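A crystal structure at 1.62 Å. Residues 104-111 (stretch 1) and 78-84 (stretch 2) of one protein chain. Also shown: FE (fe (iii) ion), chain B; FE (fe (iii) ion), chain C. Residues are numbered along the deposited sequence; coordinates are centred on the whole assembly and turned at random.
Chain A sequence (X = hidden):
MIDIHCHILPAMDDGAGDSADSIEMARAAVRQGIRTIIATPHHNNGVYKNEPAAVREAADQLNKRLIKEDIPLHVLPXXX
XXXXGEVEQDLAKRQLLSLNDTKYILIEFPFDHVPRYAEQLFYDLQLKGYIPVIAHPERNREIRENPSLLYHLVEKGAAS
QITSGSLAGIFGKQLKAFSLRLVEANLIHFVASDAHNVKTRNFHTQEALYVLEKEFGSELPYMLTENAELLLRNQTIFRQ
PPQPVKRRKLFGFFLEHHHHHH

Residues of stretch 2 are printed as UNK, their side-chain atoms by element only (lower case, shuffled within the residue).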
# COMPACT_ATOMS: atom_id res chain seq x y z
N TYR A 104 -5.01 -9.08 5.16
CA TYR A 104 -4.94 -7.66 4.80
C TYR A 104 -5.24 -7.46 3.33
O TYR A 104 -4.67 -8.12 2.47
CB TYR A 104 -3.55 -7.11 5.15
CG TYR A 104 -3.28 -7.17 6.63
CD1 TYR A 104 -3.64 -6.12 7.47
CD2 TYR A 104 -2.72 -8.32 7.20
CE1 TYR A 104 -3.42 -6.19 8.83
CE2 TYR A 104 -2.49 -8.40 8.57
CZ TYR A 104 -2.84 -7.34 9.38
OH TYR A 104 -2.63 -7.41 10.73
N ILE A 105 -6.16 -6.54 3.03
CA ILE A 105 -6.57 -6.32 1.65
C ILE A 105 -6.42 -4.84 1.35
O ILE A 105 -6.81 -4.01 2.17
CB ILE A 105 -8.03 -6.83 1.39
CG1 ILE A 105 -8.48 -6.56 -0.05
CG2 ILE A 105 -9.02 -6.34 2.44
CD1 ILE A 105 -9.85 -7.16 -0.39
N LEU A 106 -5.81 -4.53 0.20
CA LEU A 106 -5.49 -3.14 -0.16
C LEU A 106 -6.62 -2.55 -1.00
O LEU A 106 -6.82 -2.94 -2.14
CB LEU A 106 -4.15 -3.08 -0.91
CG LEU A 106 -3.62 -1.67 -1.22
CD1 LEU A 106 -3.31 -0.90 0.05
CD2 LEU A 106 -2.39 -1.78 -2.11
N ILE A 107 -7.36 -1.64 -0.38
CA ILE A 107 -8.53 -1.02 -0.97
C ILE A 107 -8.23 0.45 -1.22
O ILE A 107 -7.82 1.16 -0.30
CB ILE A 107 -9.74 -1.14 -0.01
CG1 ILE A 107 -10.04 -2.62 0.31
CG2 ILE A 107 -10.99 -0.43 -0.58
CD1 ILE A 107 -10.44 -3.45 -0.88
N GLU A 108 -8.46 0.89 -2.45
CA GLU A 108 -8.20 2.26 -2.87
C GLU A 108 -9.51 2.96 -3.16
O GLU A 108 -10.32 2.43 -3.92
CB GLU A 108 -7.35 2.26 -4.13
CG GLU A 108 -6.91 3.64 -4.60
CD GLU A 108 -6.61 3.70 -6.09
OE1 GLU A 108 -5.66 4.41 -6.48
OE2 GLU A 108 -7.31 3.04 -6.88
N PHE A 109 -9.70 4.13 -2.55
CA PHE A 109 -10.83 5.02 -2.86
C PHE A 109 -10.55 5.78 -4.16
O PHE A 109 -9.41 6.11 -4.45
CB PHE A 109 -11.05 6.04 -1.74
CG PHE A 109 -11.36 5.44 -0.39
CD1 PHE A 109 -12.12 4.27 -0.27
CD2 PHE A 109 -10.92 6.07 0.78
CE1 PHE A 109 -12.41 3.73 0.98
CE2 PHE A 109 -11.22 5.55 2.04
CZ PHE A 109 -11.97 4.36 2.15
N PRO A 110 -11.60 6.09 -4.93
CA PRO A 110 -11.41 7.06 -6.01
C PRO A 110 -10.81 8.34 -5.44
O PRO A 110 -11.06 8.69 -4.29
CB PRO A 110 -12.84 7.31 -6.49
CG PRO A 110 -13.72 6.89 -5.38
CD PRO A 110 -13.01 5.73 -4.75
N PHE A 111 -10.04 9.06 -6.25
CA PHE A 111 -9.23 10.15 -5.72
C PHE A 111 -10.04 11.31 -5.10
O PHE A 111 -9.53 12.04 -4.26
CB PHE A 111 -8.27 10.70 -6.80
CG PHE A 111 -8.84 11.84 -7.59
CD1 PHE A 111 -8.39 13.15 -7.36
CD2 PHE A 111 -9.82 11.63 -8.55
CE1 PHE A 111 -8.91 14.22 -8.10
CE2 PHE A 111 -10.36 12.69 -9.28
CZ PHE A 111 -9.89 13.99 -9.06
N UNK A 78 -0.34 -9.85 -4.77
CA UNK A 78 -1.34 -8.98 -4.16
C UNK A 78 -2.02 -8.19 -5.26
O UNK A 78 -1.78 -8.43 -6.44
N UNK A 79 -2.86 -7.24 -4.86
CA UNK A 79 -3.55 -6.34 -5.80
C UNK A 79 -3.84 -5.03 -5.09
O UNK A 79 -4.03 -4.99 -3.88
c UNK A 79 -6.20 -8.48 -7.72
c UNK A 79 -4.90 -6.94 -6.23
o UNK A 79 -7.07 -8.60 -6.86
n UNK A 79 -6.39 -8.84 -8.99
c UNK A 79 -4.83 -7.91 -7.38
N UNK A 80 -3.89 -3.95 -5.87
CA UNK A 80 -4.49 -2.72 -5.39
C UNK A 80 -5.92 -2.71 -5.95
O UNK A 80 -6.11 -2.74 -7.17
c UNK A 80 -4.38 -0.17 -5.34
o UNK A 80 -4.11 2.18 -5.36
o UNK A 80 -2.65 1.00 -6.45
c UNK A 80 -3.66 1.10 -5.76
c UNK A 80 -3.72 -1.48 -5.86
N UNK A 81 -6.89 -2.73 -5.05
CA UNK A 81 -8.30 -2.90 -5.46
C UNK A 81 -9.08 -1.59 -5.28
O UNK A 81 -9.40 -1.19 -4.17
c UNK A 81 -8.96 -4.03 -4.63
c UNK A 81 -8.12 -5.31 -4.75
c UNK A 81 -10.43 -4.23 -5.07
c UNK A 81 -8.50 -6.40 -3.75
N UNK A 82 -9.38 -0.93 -6.39
CA UNK A 82 -10.28 0.21 -6.35
C UNK A 82 -11.62 -0.28 -5.82
O UNK A 82 -12.20 -1.23 -6.37
c UNK A 82 -10.45 0.80 -7.75
c UNK A 82 -11.50 1.91 -7.84
n UNK A 82 -8.67 4.89 -9.47
n UNK A 82 -10.98 4.77 -9.54
n UNK A 82 -9.81 3.73 -7.84
c UNK A 82 -11.00 3.20 -7.18
c UNK A 82 -9.82 4.46 -8.95
N UNK A 83 -12.11 0.37 -4.77
CA UNK A 83 -13.32 -0.06 -4.08
C UNK A 83 -14.48 -0.20 -5.05
O UNK A 83 -14.62 0.57 -5.99
c UNK A 83 -14.85 1.09 -0.64
c UNK A 83 -14.70 0.32 -1.95
c UNK A 83 -14.04 2.32 -3.44
c UNK A 83 -13.66 0.92 -2.91
N UNK A 84 -15.27 -1.25 -4.84
CA UNK A 84 -16.55 -1.42 -5.55
C UNK A 84 -17.45 -2.26 -4.67
O UNK A 84 -17.00 -2.82 -3.67
c UNK A 84 -16.64 -4.51 -7.25
c UNK A 84 -16.12 -5.79 -7.33
o UNK A 84 -14.23 -7.27 -7.31
c UNK A 84 -14.43 -3.63 -6.94
c UNK A 84 -14.75 -5.99 -7.22
c UNK A 84 -13.91 -4.91 -7.02
c UNK A 84 -15.81 -3.41 -7.04
c UNK A 84 -16.37 -2.01 -6.96
FE FE B . -3.64 4.15 -5.93
FE FE C . -0.82 2.12 -6.28
O HOH W 1 -5.02 -6.61 -1.78
O HOH W 2 -5.96 4.97 -9.14
O HOH W 3 -3.17 6.14 -6.82
O HOH W 4 -1.68 3.64 -5.59

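Position 78 carries no atom beyond its backbone, and its phi/psi of -175/-173 is an extended conformation that such a residue tolerates easily. It makes no contact with stretch 1. It is G78.

Position 79 has three side-chain carbons in a row, the third bearing one oxygen and one nitrogen: an amide at the length of glutamine. The CB of 79 comes no nearer to stretch 1 than 6.0 Å, from L106 O, so the contact falls to the backbone, whose O lies 3.5 Å from L106 CB. Water 1 donates to the O of 79 (2.8 Å) and accepts from L106 N (3.0 Å), bridging the two stretches where no direct bond spans them. This is Q79.

Position 80 shows three carbons ending in two oxygens, one 2.1 Å from each iron, a carboxylate bridging two metals. Its CB packs 4.0 Å from L106 CD2. The chain length makes it E80. Its OE2 sits 2.9 Å from E108 OE1, not as a hydrogen bond but because both oxygens bind the chain B iron.

At position 81 four carbons fork at the first, one arm being two carbons long, which is the isoleucine pattern. The CB is 4.1 Å from I107 CD1, and the tip of the long arm reaches I105 CD1. The residue is I81, with CD1 to I105 CD1 at 3.7 Å.

Position 82 has three carbons, a nitrogen, then a carbon carrying two more nitrogens: a guanidinium, hence R82. Its NE donates to E108 OE2 at 2.8 Å and 173°, a nearly linear salt bridge at the guanidinium edge, while P110 CA lies over one face. Water 2 accepts from R82 NH2 and donates to E108 OE1, both at 2.7 Å.

Position 83 repeats the four-carbon fork with one longer arm. Its CB lies 3.8 Å from I107 CG2. The fork with unequal arms makes it a second isoleucine, I83; its CD1 meets the edge of the F109 ring, 3.9 Å from CE1, and its CG2 is 3.8 Å from P110 CD.

Position 84 has one carbon leading to a six-carbon ring with an oxygen, so it is Y84; it makes no contact with stretch 1.

The contact is a parallel strand pairing. I81 N donates to L106 O, E108 N to I81 O and I83 N to E108 O, each at 2.9 Å with angles of 156° to 169°. Alternation places E80, R82, L106 and E108 on one face, where metal and salt bridge gather, and I81 and I107 on the other, where packing is apolar. E108 joins both systems: OE1 binds iron while OE2 holds R82.

Stretch 2 (78-84) GQEIRIY
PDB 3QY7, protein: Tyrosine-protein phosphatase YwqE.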